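Inositol-1-monophosphatase SuhB (Mycobacterium tuberculosis, PDB 2Q74) probably hydrolyses inositol 1-phosphate to myo-inositol and phosphate with magnesium as cofactor, and assembles as a homodimer. Local coordinates at residues A23-R27 with A137-R142; D60-E64 with L81-G85; L194-V198 with R281-L285. One frame throughout, in Å; residues are numbered along the deposited sequence.

Contact 1 (A23-R27 with A137-R142)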
loop_
_atom_site.group_PDB
_atom_site.type_symbol
_atom_site.label_atom_id
_atom_site.label_comp_id
_atom_site.label_asym_id
_atom_site.label_seq_id
_atom_site.Cartn_x
_atom_site.Cartn_y
_atom_site.Cartn_z
ATOM N N ALA A 23 10.812 -16.306 -2.847
ATOM C CA ALA A 23 10.870 -14.919 -2.405
ATOM C C ALA A 23 12.324 -14.475 -2.311
ATOM O O ALA A 23 12.701 -13.422 -2.831
ATOM C CB ALA A 23 10.171 -14.754 -1.064
ATOM N N ALA A 24 13.145 -15.287 -1.660
ATOM C CA ALA A 24 14.571 -14.991 -1.520
ATOM C C ALA A 24 15.251 -14.789 -2.883
ATOM O O ALA A 24 16.158 -13.956 -3.036
ATOM C CB ALA A 24 15.265 -16.116 -0.752
ATOM N N PHE A 25 14.817 -15.569 -3.868
ATOM C CA PHE A 25 15.396 -15.525 -5.213
ATOM C C PHE A 25 14.958 -14.271 -5.951
ATOM O O PHE A 25 15.760 -13.616 -6.602
ATOM C CB PHE A 25 14.940 -16.767 -5.980
ATOM C CG PHE A 25 15.458 -16.850 -7.381
ATOM C CD1 PHE A 25 16.739 -17.277 -7.630
ATOM C CD2 PHE A 25 14.640 -16.539 -8.458
ATOM C CE1 PHE A 25 17.217 -17.381 -8.946
ATOM C CE2 PHE A 25 15.102 -16.633 -9.764
ATOM C CZ PHE A 25 16.393 -17.052 -10.007
ATOM N N VAL A 26 13.675 -13.946 -5.848
ATOM C CA VAL A 26 13.134 -12.731 -6.456
ATOM C C VAL A 26 13.832 -11.498 -5.894
ATOM O O VAL A 26 14.227 -10.599 -6.607
ATOM C CB VAL A 26 11.609 -12.625 -6.162
ATOM C CG1 VAL A 26 11.075 -11.251 -6.515
ATOM C CG2 VAL A 26 10.869 -13.726 -6.903
ATOM N N ARG A 27 13.940 -11.482 -4.583
ATOM C CA ARG A 27 14.524 -10.400 -3.830
ATOM C C ARG A 27 15.958 -10.179 -4.313
ATOM O O ARG A 27 16.400 -9.048 -4.539
ATOM C CB ARG A 27 14.435 -10.807 -2.363
ATOM C CG ARG A 27 14.967 -9.861 -1.366
ATOM C CD ARG A 27 14.043 -9.729 -0.156
ATOM N NE ARG A 27 13.318 -10.937 0.251
ATOM C CZ ARG A 27 13.843 -12.005 0.849
ATOM N NH1 ARG A 27 15.145 -12.083 1.082
ATOM N NH2 ARG A 27 13.061 -13.015 1.211
ATOM N N ALA A 137 4.012 -15.550 -0.130
ATOM C CA ALA A 137 5.208 -14.939 0.472
ATOM C C ALA A 137 5.171 -13.485 0.119
ATOM O O ALA A 137 5.148 -13.173 -1.051
ATOM C CB ALA A 137 6.472 -15.568 -0.080
ATOM N N ASP A 138 5.146 -12.619 1.126
ATOM C CA ASP A 138 5.293 -11.171 0.960
ATOM C C ASP A 138 6.790 -10.886 0.863
ATOM O O ASP A 138 7.485 -10.757 1.878
ATOM C CB ASP A 138 4.662 -10.430 2.162
ATOM C CG ASP A 138 4.689 -8.885 2.022
ATOM O OD1 ASP A 138 5.486 -8.335 1.230
ATOM O OD2 ASP A 138 3.905 -8.220 2.758
ATOM N N VAL A 139 7.267 -10.768 -0.370
ATOM C CA VAL A 139 8.684 -10.710 -0.650
ATOM C C VAL A 139 9.389 -9.604 0.136
ATOM O O VAL A 139 10.352 -9.873 0.855
ATOM C CB VAL A 139 8.932 -10.611 -2.183
ATOM C CG1 VAL A 139 10.415 -10.543 -2.493
ATOM C CG2 VAL A 139 8.309 -11.813 -2.870
ATOM N N ALA A 140 8.920 -8.367 0.034
ATOM C CA ALA A 140 9.695 -7.260 0.640
ATOM C C ALA A 140 9.598 -7.307 2.175
ATOM O O ALA A 140 10.501 -6.877 2.870
ATOM C CB ALA A 140 9.261 -5.912 0.093
ATOM N N ALA A 141 8.501 -7.840 2.689
ATOM C CA ALA A 141 8.281 -7.906 4.133
ATOM C C ALA A 141 9.078 -9.042 4.751
ATOM O O ALA A 141 9.328 -9.031 5.936
ATOM C CB ALA A 141 6.813 -8.083 4.420
ATOM N N ARG A 142 9.483 -10.010 3.937
ATOM C CA ARG A 142 10.146 -11.228 4.392
ATOM C C ARG A 142 9.278 -12.042 5.328
ATOM O O ARG A 142 9.736 -12.542 6.351
ATOM C CB ARG A 142 11.496 -10.900 5.029
ATOM C CG ARG A 142 12.480 -10.423 4.024
ATOM C CD ARG A 142 13.778 -9.983 4.608
ATOM N NE ARG A 142 14.631 -9.550 3.510
ATOM C CZ ARG A 142 15.756 -8.864 3.636
ATOM N NH1 ARG A 142 16.200 -8.509 4.840
ATOM N NH2 ARG A 142 16.443 -8.521 2.550
#
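Ala-23 of helix 8-33 and Val-139, the first residue of the turn that follows strand 130-138, bring their backbones together, CA to CA 5.1 Å. This is a helix laid against the end of a beta hairpin, and it illustrates how an alanine on the helix allows such an approach. The methyl CB of Ala-23 meets both Ala-137 CB and Val-139 CG2, each at 3.9 Å. Val-139 is turned with CG1 anti to its backbone N (chi1 180°), which places its two methyls on different partners: CG2 on Ala-23, and CG1 among Ala-23 O, Val-26 CG1 and the root of Arg-27. One turn on from Ala-23, the bent chain of Arg-27 folds back so that NE donates to Val-139 O at 3.2 Å. The bond is not straight, with 137° at the hydrogen, and the donor stands above the carbonyl plane. Arg-142 N reaches the same oxygen from the opposite face, so the carbonyl that closes the hairpin turn is gripped by both segments. The guanidinium of Arg-27 lies between Ala-23 O and Ala-24 CA on one face and the extended Arg-142 chain on the other, whose NE comes 3.5 Å from Arg-27 NH1. The two guanidinium planes are 67° apart; they do not stack, and their like charges lie close together, a pairing likely to be unfavourable. Deeper in, Val-26 also touches Thr-63 of helix 55-74 and approaches Ile-106, a probable substrate-binding residue, while Ala-137 and Val-139 rest on Val-121 of strand 120-127 and Ala-137 also on Val-144 of strand 143-148.

Contact 2 (D60-E64 with L81-G85)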
loop_
_atom_site.group_PDB
_atom_site.type_symbol
_atom_site.label_atom_id
_atom_site.label_comp_id
_atom_site.label_asym_id
_atom_site.label_seq_id
_atom_site.Cartn_x
_atom_site.Cartn_y
_atom_site.Cartn_z
ATOM N N ASP A 60 10.407 -12.939 -13.540
ATOM C CA ASP A 60 9.195 -13.741 -13.475
ATOM C C ASP A 60 9.461 -15.132 -14.046
ATOM O O ASP A 60 9.137 -16.139 -13.417
ATOM C CB ASP A 60 8.065 -13.035 -14.231
ATOM C CG ASP A 60 6.712 -13.603 -13.924
ATOM O OD1 ASP A 60 6.301 -13.573 -12.737
ATOM O OD2 ASP A 60 6.042 -14.065 -14.875
ATOM N N THR A 61 10.092 -15.182 -15.212
ATOM C CA THR A 61 10.423 -16.448 -15.850
ATOM C C THR A 61 11.429 -17.247 -15.035
ATOM O O THR A 61 11.265 -18.450 -14.834
ATOM C CB THR A 61 11.033 -16.224 -17.241
ATOM O OG1 THR A 61 10.238 -15.278 -17.957
ATOM C CG2 THR A 61 11.087 -17.535 -18.005
ATOM N N ASP A 62 12.482 -16.572 -14.587
ATOM C CA ASP A 62 13.540 -17.215 -13.829
ATOM C C ASP A 62 12.965 -17.911 -12.605
ATOM O O ASP A 62 13.292 -19.070 -12.325
ATOM C CB ASP A 62 14.592 -16.186 -13.400
ATOM C CG ASP A 62 15.432 -15.652 -14.578
ATOM O OD1 ASP A 62 15.573 -16.341 -15.614
ATOM O OD2 ASP A 62 15.961 -14.530 -14.455
ATOM N N THR A 63 12.087 -17.198 -11.898
ATOM C CA THR A 63 11.483 -17.689 -10.657
ATOM C C THR A 63 10.491 -18.815 -10.922
ATOM O O THR A 63 10.347 -19.743 -10.130
ATOM C CB THR A 63 10.757 -16.552 -9.919
ATOM O OG1 THR A 63 11.659 -15.475 -9.675
ATOM C CG2 THR A 63 10.198 -17.029 -8.594
ATOM N N GLU A 64 9.797 -18.717 -12.046
ATOM C CA GLU A 64 8.932 -19.798 -12.520
ATOM C C GLU A 64 9.750 -21.079 -12.748
ATOM O O GLU A 64 9.313 -22.179 -12.376
ATOM C CB GLU A 64 8.249 -19.372 -13.825
ATOM C CG GLU A 64 7.313 -20.407 -14.455
ATOM C CD GLU A 64 5.931 -20.395 -13.863
ATOM O OE1 GLU A 64 5.835 -20.244 -12.627
ATOM O OE2 GLU A 64 4.951 -20.534 -14.635
ATOM N N LEU A 81 0.226 -25.868 -13.068
ATOM C CA LEU A 81 -0.401 -24.775 -13.814
ATOM C C LEU A 81 0.288 -23.467 -13.420
ATOM O O LEU A 81 0.083 -22.936 -12.325
ATOM C CB LEU A 81 -1.900 -24.697 -13.524
ATOM C CG LEU A 81 -2.655 -23.487 -14.100
ATOM C CD1 LEU A 81 -2.654 -23.480 -15.620
ATOM C CD2 LEU A 81 -4.078 -23.441 -13.577
ATOM N N GLY A 82 1.131 -22.966 -14.313
ATOM C CA GLY A 82 1.825 -21.721 -14.068
ATOM C C GLY A 82 1.091 -20.541 -14.657
ATOM O O GLY A 82 0.063 -20.686 -15.331
ATOM N N GLU A 83 1.632 -19.357 -14.405
ATOM C CA GLU A 83 1.174 -18.153 -15.084
ATOM C C GLU A 83 1.378 -18.302 -16.607
ATOM O O GLU A 83 0.826 -17.518 -17.385
ATOM C CB GLU A 83 1.934 -16.941 -14.524
ATOM C CG GLU A 83 1.329 -15.581 -14.850
ATOM C CD GLU A 83 2.373 -14.470 -14.860
ATOM O OE1 GLU A 83 3.246 -14.432 -13.951
ATOM O OE2 GLU A 83 2.307 -13.637 -15.794
ATOM N N GLU A 84 2.139 -19.336 -17.004
ATOM C CA GLU A 84 2.490 -19.631 -18.405
ATOM C C GLU A 84 2.490 -21.151 -18.703
ATOM O O GLU A 84 3.515 -21.717 -19.120
ATOM C CB GLU A 84 3.878 -19.055 -18.710
ATOM C CG GLU A 84 5.009 -19.719 -17.919
ATOM C CD GLU A 84 6.225 -18.830 -17.786
ATOM O OE1 GLU A 84 6.123 -17.828 -17.045
ATOM O OE2 GLU A 84 7.281 -19.132 -18.402
ATOM N N GLY A 85 1.340 -21.800 -18.488
ATOM C CA GLY A 85 1.192 -23.248 -18.695
ATOM C C GLY A 85 0.473 -23.916 -17.536
ATOM O O GLY A 85 -0.216 -24.924 -17.712
#
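Asp-60 and Glu-83 confront each other carboxylate to carboxylate at the predicted magnesium site of the inositol monophosphatase fold, where helix 55-74 faces the loop leaving strand 80-81. The two side chains meet nearly perpendicularly, with their carboxylate planes 48° apart. Glu-83 OE1 lies nearest its neighbour, 3.0 Å from Asp-60 OD2 and 3.4 Å from Asp-60 OD1; neither approach counts as a hydrogen bond in this model. The gathering of acidic groups is consistent with a magnesium site, since Glu-83 and Asp-104 are ligands by similarity, Glu-83 also being a predicted substrate-binding residue, and Glu-83 OE1 lies beside Asp-104 OD1. Asp-60 touches Asp-104 as well, and both Asp-60 and Glu-64 lean on Pro-105.

A second acidic pair runs differently. Glu-64 and Glu-84 lie alongside one another, pointing opposite ways, with their carboxylate planes 50° apart. Here aliphatic carbon does much of the touching: Glu-64 CG lies 3.8 Å from Glu-84 CD, and Glu-84 CG comes 3.4 Å from Glu-64 OE2. The chain of Glu-64 leaves the helix with CG anti to the backbone N and then bends at chi2 (83°), which carries OE2 to the loop, 3.4 Å from Gly-82 CA. The carboxylates themselves are also near, Glu-64 OE2 being 3.8 Å from Glu-84 OE1, and a weak, long ion pair of Glu-64 with Arg-68 on the same helix may offset part of the negative charge.

Thr-61 borders the pair on the helix side. Its OG1 is bonded back to Thr-57 O, whereas its methyl meets the loop, Thr-61 CG2 lying 4.1 Å from Glu-84 OE2.

Contact 3 (L194-V198 with R281-L285)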
loop_
_atom_site.group_PDB
_atom_site.type_symbol
_atom_site.label_atom_id
_atom_site.label_comp_id
_atom_site.label_asym_id
_atom_site.label_seq_id
_atom_site.Cartn_x
_atom_site.Cartn_y
_atom_site.Cartn_z
ATOM N N LEU A 194 -18.527 1.452 -10.303
ATOM C CA LEU A 194 -19.097 0.587 -9.282
ATOM C C LEU A 194 -18.558 0.906 -7.898
ATOM O O LEU A 194 -19.320 0.952 -6.938
ATOM C CB LEU A 194 -18.798 -0.878 -9.608
ATOM C CG LEU A 194 -19.172 -1.929 -8.555
ATOM C CD1 LEU A 194 -20.649 -2.204 -8.564
ATOM C CD2 LEU A 194 -18.403 -3.200 -8.808
ATOM N N LEU A 195 -17.248 1.106 -7.794
ATOM C CA LEU A 195 -16.620 1.375 -6.511
ATOM C C LEU A 195 -17.071 2.684 -5.912
ATOM O O LEU A 195 -17.288 2.768 -4.712
ATOM C CB LEU A 195 -15.090 1.374 -6.624
ATOM C CG LEU A 195 -14.452 -0.003 -6.833
ATOM C CD1 LEU A 195 -12.913 0.069 -6.900
ATOM C CD2 LEU A 195 -14.917 -0.988 -5.739
ATOM N N ALA A 196 -17.202 3.712 -6.741
ATOM C CA ALA A 196 -17.682 4.999 -6.265
ATOM C C ALA A 196 -19.004 4.802 -5.514
ATOM O O ALA A 196 -19.221 5.406 -4.482
ATOM C CB ALA A 196 -17.822 5.977 -7.408
ATOM N N HIS A 197 -19.849 3.903 -5.987
ATOM C CA HIS A 197 -21.111 3.635 -5.310
ATOM C C HIS A 197 -20.940 3.000 -3.935
ATOM O O HIS A 197 -21.691 3.307 -3.013
ATOM C CB HIS A 197 -22.017 2.748 -6.168
ATOM C CG HIS A 197 -22.486 3.398 -7.435
ATOM N ND1 HIS A 197 -23.227 2.725 -8.382
ATOM C CD2 HIS A 197 -22.304 4.649 -7.920
ATOM C CE1 HIS A 197 -23.495 3.536 -9.388
ATOM N NE2 HIS A 197 -22.943 4.709 -9.134
ATOM N N VAL A 198 -19.970 2.104 -3.790
ATOM C CA VAL A 198 -19.748 1.432 -2.501
ATOM C C VAL A 198 -18.895 2.263 -1.532
ATOM O O VAL A 198 -18.979 2.081 -0.317
ATOM C CB VAL A 198 -19.207 -0.025 -2.685
ATOM C CG1 VAL A 198 -18.575 -0.223 -4.037
ATOM C CG2 VAL A 198 -18.252 -0.405 -1.582
ATOM N N ARG A 281 -26.499 -5.033 -5.630
ATOM C CA ARG A 281 -27.258 -3.814 -5.842
ATOM C C ARG A 281 -26.701 -2.911 -6.955
ATOM O O ARG A 281 -27.449 -2.130 -7.535
ATOM C CB ARG A 281 -27.331 -3.045 -4.528
ATOM C CG ARG A 281 -28.037 -1.733 -4.630
ATOM C CD ARG A 281 -28.302 -1.122 -3.270
ATOM N NE ARG A 281 -29.422 -0.190 -3.367
ATOM C CZ ARG A 281 -30.010 0.426 -2.341
ATOM N NH1 ARG A 281 -29.584 0.245 -1.090
ATOM N NH2 ARG A 281 -31.029 1.242 -2.584
ATOM N N PHE A 282 -25.408 -3.011 -7.251
ATOM C CA PHE A 282 -24.799 -2.240 -8.341
ATOM C C PHE A 282 -24.154 -3.097 -9.440
ATOM O O PHE A 282 -23.499 -2.558 -10.327
ATOM C CB PHE A 282 -23.726 -1.304 -7.779
ATOM C CG PHE A 282 -24.210 -0.395 -6.689
ATOM C CD1 PHE A 282 -23.535 -0.326 -5.478
ATOM C CD2 PHE A 282 -25.321 0.404 -6.871
ATOM C CE1 PHE A 282 -23.972 0.520 -4.465
ATOM C CE2 PHE A 282 -25.755 1.251 -5.858
ATOM C CZ PHE A 282 -25.081 1.302 -4.655
ATOM N N ASN A 283 -24.328 -4.417 -9.378
ATOM C CA ASN A 283 -23.722 -5.354 -10.342
ATOM C C ASN A 283 -22.206 -5.419 -10.315
ATOM O O ASN A 283 -21.538 -4.768 -11.119
ATOM C CB ASN A 283 -24.181 -5.059 -11.773
ATOM C CG ASN A 283 -25.361 -5.894 -12.182
ATOM O OD1 ASN A 283 -25.670 -5.996 -13.369
ATOM N ND2 ASN A 283 -26.035 -6.502 -11.207
ATOM N N GLY A 284 -21.670 -6.228 -9.406
ATOM C CA GLY A 284 -20.221 -6.446 -9.307
ATOM C C GLY A 284 -19.815 -7.850 -8.859
ATOM O O GLY A 284 -18.719 -8.327 -9.219
ATOM N N LEU A 285 -20.686 -8.499 -8.068
ATOM C CA LEU A 285 -20.448 -9.852 -7.551
ATOM C C LEU A 285 -20.789 -10.926 -8.585
ATOM O O LEU A 285 -20.864 -12.115 -8.238
ATOM C CB LEU A 285 -21.252 -10.086 -6.244
#
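The ring of Phe-282 has the CB of His-197 over one face and, offset toward the rim of the opposite face, CG of its own neighbour Arg-281; the imidazole of His-197 in turn presents an edge to the first of these faces. In this alpha-beta-alpha-beta-alpha sandwich the pair joins the last turn of helix 188-198 to the C-terminal tail beyond helix 272-280, beside the smaller sheet. The two rings form a T-shaped (edge-to-face) pair, centroids 4.7 Å apart and planes at 64°, reinforced by a CH-pi contact in which His-197 CB stands 3.5 Å from the Phe-282 ring centroid. Phe-282 CG lies at the imidazole edge, in its plane, 3.7 Å from His-197 ND1. The backbone places CB, while chi1 of -66°, with CG anti to the carbonyl carbon, directs the ring so that ND1 meets the phenyl.

This is structural packing, with about 12 Å between the side chains of Val-198 and Arg-206, a substrate-binding residue by similarity. Leu-194 packs beside the rings, CD1 on Phe-282 CB, and also touches Tyr-227 of strand 225-231. The histidine also touches Glu-189 of the second subunit, so the contact borders the dimer interface. Gly-284, whose carbonyl O is hydrogen-bonded to Tyr-227 OH, offers its bare backbone to the same leucine: Leu-194 CD2 lies 3.8 Å from Gly-284 CA.

Overall arrangement
Contacts 1 and 2 are neighbours, their centres 16 Å apart, because helices 8-33 and 55-74 pack directly, Phe-25 CE2 lying 3.7 Å from Asp-62 CB. They join these helices to the turn after strand 130-138 and the loop after strand 80-81, two strands of the larger sheet, and along the chain contact 2 falls wholly between the segments of contact 1. Contact 3 follows later in sequence, beside the smaller sheet, its centre about 34 Å and 33 Å from those of contacts 1 and 2; it and contact 1 lie on opposite sides of the chain's centre. The first two therefore pack the region around the predicted metal and substrate site, whereas contact 3 ties the C-terminal tail to a helix bordering the second subunit.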